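Local coordinates for hypothetical protein TM0723 (Thermotoga maritima, PDB 1VMJ) that is of unknown function but belongs to the YjbQ (UPF0047) family, may act as a thiamin phosphate synthase, and assembles from three copies, at residues E39-S44 and R121-G126; E48-C53 and E113-I118. All blocks are in the same frame, centred on the assembly; numbering follows the deposited sequence.

Contact 2 pairs two strands of one antiparallel sheet, and contact 1 sets a helix against the strand at its edge, their centres about 9 Å apart. Along the chain they are nested: helix 34-44 runs into strand 49-55, and strand 113-119 leads into the short edge strand 122-123, so the loop closed by contact 1 encloses contact 2. Strands 49-55, 113-119 and 122-123 are consecutive in the five-stranded sheet, with the helix packed on one face. V41 joins the two contacts, its CG2 lying 3.6 Å from L51 CD1. At the sheet edge, D124 N probably bonds A117 O, 2.8 Å away. Both contacts also touch the second subunit, which ties this corner of the fold to the trimer.

Contact 1. Residues E39-S44 and R121-G126; sequences ECVRES and RKMDLG
V41 and R42, on the last turns of helix 34-44, meet R121 and M123 in a small helix-on-sheet-edge contact at the surface, part of a helix packed on an antiparallel sheet. Here the helix lies against the strand that is outermost within this chain, 122-123, and the turn that enters it. V41 faces that strand and is the buried member of the group. Its two methyls divide the work: CG1, anti to the backbone N (chi1 172°), reaches the carbonyl of the turn at 3.2 Å from R121 O, whereas CG2 packs 3.9 Å from CG of M123. M123 also rests on L37 and T34, earlier on the same helix, and on I118 of the neighbouring strand.

The polar half shows an arginine reaching late carbonyls of a helix from a neighbouring turn. The R121 side chain bends at chi3 (66°), which carries NE round toward the helix, and its guanidinium presents its edge to R42 O and to a water that leads on to V41 O. NH2 donates to R42 O at 2.7 Å, but the bend at the hydrogen (121°) makes this a weak bond. NE gives its N-H to the water, 2.7 Å away, which in turn donates to V41 O. R42 and R121 extend alongside one another with their guanidinium planes steeply inclined. Their like charges are probably made tolerable by E39, which R42 grips side-on through NE and NH2 in a salt bridge one helical turn back. V41 O also accepts from the hydroxyl of S44, with OG 2.7 Å from that oxygen.

Contact 2. Residues E48-C53 and E113-I118; sequences EGLLLC and EVVIAI
I118 O, at one end of this antiparallel β ladder, is gripped by the backbone of G49 across the contact and by a lysine of another chain. G49 N donates to it at 3.0 Å, E48 CA adds a CA-H...O approach at 3.3 Å, and K147 NZ of the second subunit bonds it as well. That lysine of the second subunit also forms a salt bridge with E48 OE1, so it serves both a main-chain oxygen and a carboxylate at the subunit boundary.

Strands 49-55 and 113-119 are neighbours in the five-stranded sheet, 49-55 being its middle strand; their segments run at 151° to each other. G49-I118, L51-I116 and C53-V114 are hydrogen-bonded pairs, each closed by two N-H...O bonds, and they alternate with the non-hydrogen-bonded pairs L50-A117 and L52-V115. The shortest bonds belong to the middle pair, where L51 N lies 2.8 Å from I116 O and the return bond is equally short, both donors lying in the carbonyl planes. At the G49 end, by contrast, I118 N approaches G49 O from well above its carbonyl plane (50° out).

The two faces have different partners. L50, L52, V115 and A117 look toward neighbouring subunits: V115 packs on L52 of the second, and L50 on L50 of the third. Within the chain, CD1 of L52 lies 4.0 Å from V115 CG2. The opposite face, with L51, C53, V114, I116 and I118, is roofed by helix 34-44 and strand 60-65. There the L51 and I116 side chains run alongside each other in one direction, CD2 of the first 4.2 Å from CD1 of the second. I118 is folded at chi2 (-53°), which sets its CD1 4.0 Å from L51 CB.

Contact 1. Residues E39-S44 and R121-G126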
loop_
_atom_site.group_PDB
_atom_site.type_symbol
_atom_site.label_atom_id
_atom_site.label_comp_id
_atom_site.label_asym_id
_atom_site.label_seq_id
_atom_site.Cartn_x
_atom_site.Cartn_y
_atom_site.Cartn_z
ATOM N N GLU A 39 22.560 0.692 2.389
ATOM C CA GLU A 39 23.584 -0.165 2.993
ATOM C C GLU A 39 23.106 -1.633 3.098
ATOM O O GLU A 39 23.874 -2.547 2.879
ATOM C CB GLU A 39 24.006 0.380 4.359
ATOM C CG GLU A 39 25.034 -0.444 5.083
ATOM C CD GLU A 39 26.373 -0.486 4.401
ATOM O OE1 GLU A 39 26.593 0.203 3.376
ATOM O OE2 GLU A 39 27.220 -1.233 4.914
ATOM N N CYS A 40 21.827 -1.850 3.393
ATOM C CA CYS A 40 21.243 -3.206 3.328
ATOM C C CYS A 40 21.421 -3.818 1.960
ATOM O O CYS A 40 21.860 -4.968 1.812
ATOM C CB CYS A 40 19.753 -3.195 3.651
ATOM S SG CYS A 40 19.319 -2.759 5.360
ATOM N N VAL A 41 21.082 -3.043 0.938
ATOM C CA VAL A 41 21.149 -3.549 -0.431
ATOM C C VAL A 41 22.601 -3.878 -0.742
ATOM O O VAL A 41 22.910 -4.931 -1.301
ATOM C CB VAL A 41 20.539 -2.561 -1.448
ATOM C CG1 VAL A 41 20.818 -3.039 -2.854
ATOM C CG2 VAL A 41 19.055 -2.457 -1.218
ATOM N N ARG A 42 23.502 -2.987 -0.344
ATOM C CA ARG A 42 24.904 -3.175 -0.677
ATOM C C ARG A 42 25.415 -4.454 -0.027
ATOM O O ARG A 42 26.020 -5.294 -0.695
ATOM C CB ARG A 42 25.739 -1.981 -0.210
ATOM C CG ARG A 42 27.171 -2.058 -0.669
ATOM C CD ARG A 42 28.091 -1.215 0.139
ATOM N NE ARG A 42 28.169 -1.661 1.525
ATOM C CZ ARG A 42 28.773 -2.768 1.947
ATOM N NH1 ARG A 42 29.441 -3.554 1.112
ATOM N NH2 ARG A 42 28.722 -3.077 3.238
ATOM N N GLU A 43 25.172 -4.598 1.266
ATOM C CA GLU A 43 25.731 -5.742 1.965
ATOM C C GLU A 43 25.066 -7.070 1.561
ATOM O O GLU A 43 25.691 -8.120 1.629
ATOM C CB GLU A 43 25.762 -5.535 3.483
ATOM C CG GLU A 43 24.524 -5.667 4.235
ATOM C CD GLU A 43 24.783 -5.925 5.748
ATOM O OE1 GLU A 43 25.916 -6.263 6.105
ATOM O OE2 GLU A 43 23.835 -5.830 6.534
ATOM N N SER A 44 23.838 -7.022 1.085
ATOM C CA SER A 44 23.160 -8.234 0.654
ATOM C C SER A 44 23.849 -8.939 -0.486
ATOM O O SER A 44 23.676 -10.155 -0.659
ATOM C CB SER A 44 21.728 -7.927 0.238
ATOM O OG SER A 44 21.667 -7.263 -1.022
ATOM N N ARG A 121 22.309 -4.091 -8.455
ATOM C CA ARG A 121 22.770 -3.883 -7.082
ATOM C C ARG A 121 22.279 -2.610 -6.380
ATOM O O ARG A 121 22.786 -2.265 -5.309
ATOM C CB ARG A 121 24.296 -3.981 -7.004
ATOM C CG ARG A 121 24.857 -5.372 -7.315
ATOM C CD ARG A 121 26.240 -5.525 -6.724
ATOM N NE ARG A 121 26.230 -5.506 -5.253
ATOM C CZ ARG A 121 27.280 -5.159 -4.499
ATOM N NH1 ARG A 121 28.459 -4.820 -5.048
ATOM N NH2 ARG A 121 27.162 -5.162 -3.176
ATOM N N LYS A 122 21.279 -1.929 -6.933
ATOM C CA LYS A 122 20.819 -0.694 -6.325
ATOM C C LYS A 122 19.323 -0.648 -6.292
ATOM O O LYS A 122 18.663 -1.227 -7.157
ATOM C CB LYS A 122 21.293 0.509 -7.139
ATOM C CG LYS A 122 22.800 0.654 -7.272
ATOM C CD LYS A 122 23.468 0.900 -5.940
ATOM C CE LYS A 122 24.979 1.004 -6.056
ATOM N NZ LYS A 122 25.337 2.229 -6.804
ATOM N N MET A 123 18.789 0.104 -5.338
ATOM C CA MET A 123 17.373 0.425 -5.343
ATOM C C MET A 123 17.057 1.189 -6.626
ATOM O O MET A 123 17.785 2.118 -6.994
ATOM C CB MET A 123 16.995 1.268 -4.138
ATOM C CG MET A 123 16.979 0.436 -2.868
ATOM S SD MET A 123 16.282 1.323 -1.461
ATOM C CE MET A 123 17.616 2.468 -1.174
ATOM N N ASP A 124 15.977 0.783 -7.291
ATOM C CA ASP A 124 15.619 1.310 -8.601
ATOM C C ASP A 124 14.582 2.409 -8.385
ATOM O O ASP A 124 13.377 2.143 -8.366
ATOM C CB ASP A 124 15.106 0.138 -9.431
ATOM C CG ASP A 124 15.132 0.372 -10.893
ATOM O OD1 ASP A 124 15.285 1.530 -11.355
ATOM O OD2 ASP A 124 14.957 -0.635 -11.604
ATOM N N LEU A 125 15.069 3.621 -8.146
ATOM C CA LEU A 125 14.247 4.729 -7.671
ATOM C C LEU A 125 14.227 5.862 -8.678
ATOM O O LEU A 125 15.207 6.074 -9.432
ATOM C CB LEU A 125 14.786 5.286 -6.354
ATOM C CG LEU A 125 14.805 4.326 -5.166
ATOM C CD1 LEU A 125 15.410 4.967 -3.937
ATOM C CD2 LEU A 125 13.449 3.795 -4.897
ATOM N N GLY A 126 13.132 6.612 -8.643
ATOM C CA GLY A 126 13.012 7.839 -9.403
ATOM C C GLY A 126 13.793 8.936 -8.729
ATOM O O GLY A 126 14.362 8.731 -7.667
HETATM O O HOH W 1 24.043 -5.790 -3.692
#

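Contact 2. Residues E48-C53 and E113-I118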
loop_
_atom_site.group_PDB
_atom_site.type_symbol
_atom_site.label_atom_id
_atom_site.label_comp_id
_atom_site.label_asym_id
_atom_site.label_seq_id
_atom_site.Cartn_x
_atom_site.Cartn_y
_atom_site.Cartn_z
ATOM N N GLU A 48 19.753 -8.398 -8.553
ATOM C CA GLU A 48 18.394 -8.210 -9.087
ATOM C C GLU A 48 17.413 -8.840 -8.120
ATOM O O GLU A 48 17.588 -9.986 -7.707
ATOM C CB GLU A 48 18.273 -8.916 -10.426
ATOM C CG GLU A 48 19.343 -8.512 -11.442
ATOM C CD GLU A 48 19.221 -7.069 -11.897
ATOM O OE1 GLU A 48 18.103 -6.524 -11.838
ATOM O OE2 GLU A 48 20.255 -6.464 -12.328
ATOM N N GLY A 49 16.383 -8.100 -7.742
ATOM C CA GLY A 49 15.459 -8.636 -6.771
ATOM C C GLY A 49 14.389 -7.654 -6.364
ATOM O O GLY A 49 14.144 -6.676 -7.058
ATOM N N LEU A 50 13.741 -7.948 -5.241
ATOM C CA LEU A 50 12.741 -7.084 -4.636
ATOM C C LEU A 50 13.101 -6.909 -3.182
ATOM O O LEU A 50 13.464 -7.881 -2.512
ATOM C CB LEU A 50 11.340 -7.672 -4.725
ATOM C CG LEU A 50 10.709 -7.828 -6.104
ATOM C CD1 LEU A 50 9.351 -8.500 -5.991
ATOM C CD2 LEU A 50 10.550 -6.487 -6.758
ATOM N N LEU A 51 12.958 -5.679 -2.706
ATOM C CA LEU A 51 13.155 -5.307 -1.321
ATOM C C LEU A 51 11.807 -4.902 -0.730
ATOM O O LEU A 51 11.088 -4.085 -1.281
ATOM C CB LEU A 51 14.140 -4.148 -1.208
ATOM C CG LEU A 51 14.380 -3.535 0.173
ATOM C CD1 LEU A 51 15.771 -2.918 0.211
ATOM C CD2 LEU A 51 13.351 -2.500 0.567
ATOM N N LEU A 52 11.476 -5.484 0.409
ATOM C CA LEU A 52 10.363 -5.074 1.237
ATOM C C LEU A 52 10.924 -4.344 2.439
ATOM O O LEU A 52 11.844 -4.803 3.075
ATOM C CB LEU A 52 9.635 -6.321 1.715
ATOM C CG LEU A 52 8.599 -6.163 2.828
ATOM C CD1 LEU A 52 7.404 -5.393 2.355
ATOM C CD2 LEU A 52 8.158 -7.469 3.410
ATOM N N CYS A 53 10.305 -3.218 2.753
ATOM C CA CYS A 53 10.591 -2.535 3.973
ATOM C C CYS A 53 9.276 -2.141 4.623
ATOM O O CYS A 53 8.495 -1.365 4.043
ATOM C CB CYS A 53 11.437 -1.302 3.688
ATOM S SG CYS A 53 11.899 -0.410 5.185
ATOM N N GLU A 113 4.132 -0.382 4.330
ATOM C CA GLU A 113 5.289 -0.954 3.662
ATOM C C GLU A 113 5.561 -0.252 2.339
ATOM O O GLU A 113 4.692 0.419 1.778
ATOM C CB GLU A 113 5.107 -2.463 3.449
ATOM C CG GLU A 113 4.165 -2.773 2.299
ATOM C CD GLU A 113 3.016 -3.797 2.515
ATOM O OE1 GLU A 113 2.496 -4.049 3.627
ATOM O OE2 GLU A 113 2.578 -4.336 1.471
ATOM N N VAL A 114 6.797 -0.393 1.888
ATOM C CA VAL A 114 7.156 -0.160 0.497
ATOM C C VAL A 114 7.796 -1.423 -0.034
ATOM O O VAL A 114 8.442 -2.184 0.718
ATOM C CB VAL A 114 8.121 1.041 0.318
ATOM C CG1 VAL A 114 7.429 2.310 0.826
ATOM C CG2 VAL A 114 9.442 0.821 1.042
ATOM N N VAL A 115 7.627 -1.631 -1.338
ATOM C CA VAL A 115 8.338 -2.663 -2.051
ATOM C C VAL A 115 9.089 -1.964 -3.174
ATOM O O VAL A 115 8.506 -1.174 -3.920
ATOM C CB VAL A 115 7.392 -3.737 -2.614
ATOM C CG1 VAL A 115 8.183 -4.782 -3.383
ATOM C CG2 VAL A 115 6.597 -4.377 -1.475
ATOM N N ILE A 116 10.387 -2.220 -3.247
ATOM C CA ILE A 116 11.288 -1.509 -4.114
ATOM C C ILE A 116 12.084 -2.481 -4.958
ATOM O O ILE A 116 12.608 -3.484 -4.440
ATOM C CB ILE A 116 12.263 -0.629 -3.279
ATOM C CG1 ILE A 116 11.512 0.350 -2.383
ATOM C CG2 ILE A 116 13.230 0.100 -4.194
ATOM C CD1 ILE A 116 12.373 1.035 -1.434
ATOM N N ALA A 117 12.162 -2.212 -6.248
ATOM C CA ALA A 117 12.958 -3.058 -7.137
ATOM C C ALA A 117 14.449 -2.866 -6.862
ATOM O O ALA A 117 14.904 -1.728 -6.641
ATOM C CB ALA A 117 12.668 -2.693 -8.582
ATOM N N ILE A 118 15.192 -3.974 -6.905
ATOM C CA ILE A 118 16.649 -3.945 -6.909
ATOM C C ILE A 118 17.096 -4.289 -8.311
ATOM O O ILE A 118 16.763 -5.357 -8.837
ATOM C CB ILE A 118 17.245 -4.930 -5.880
ATOM C CG1 ILE A 118 16.671 -4.660 -4.481
ATOM C CG2 ILE A 118 18.758 -4.864 -5.881
ATOM C CD1 ILE A 118 16.780 -3.260 -4.013
#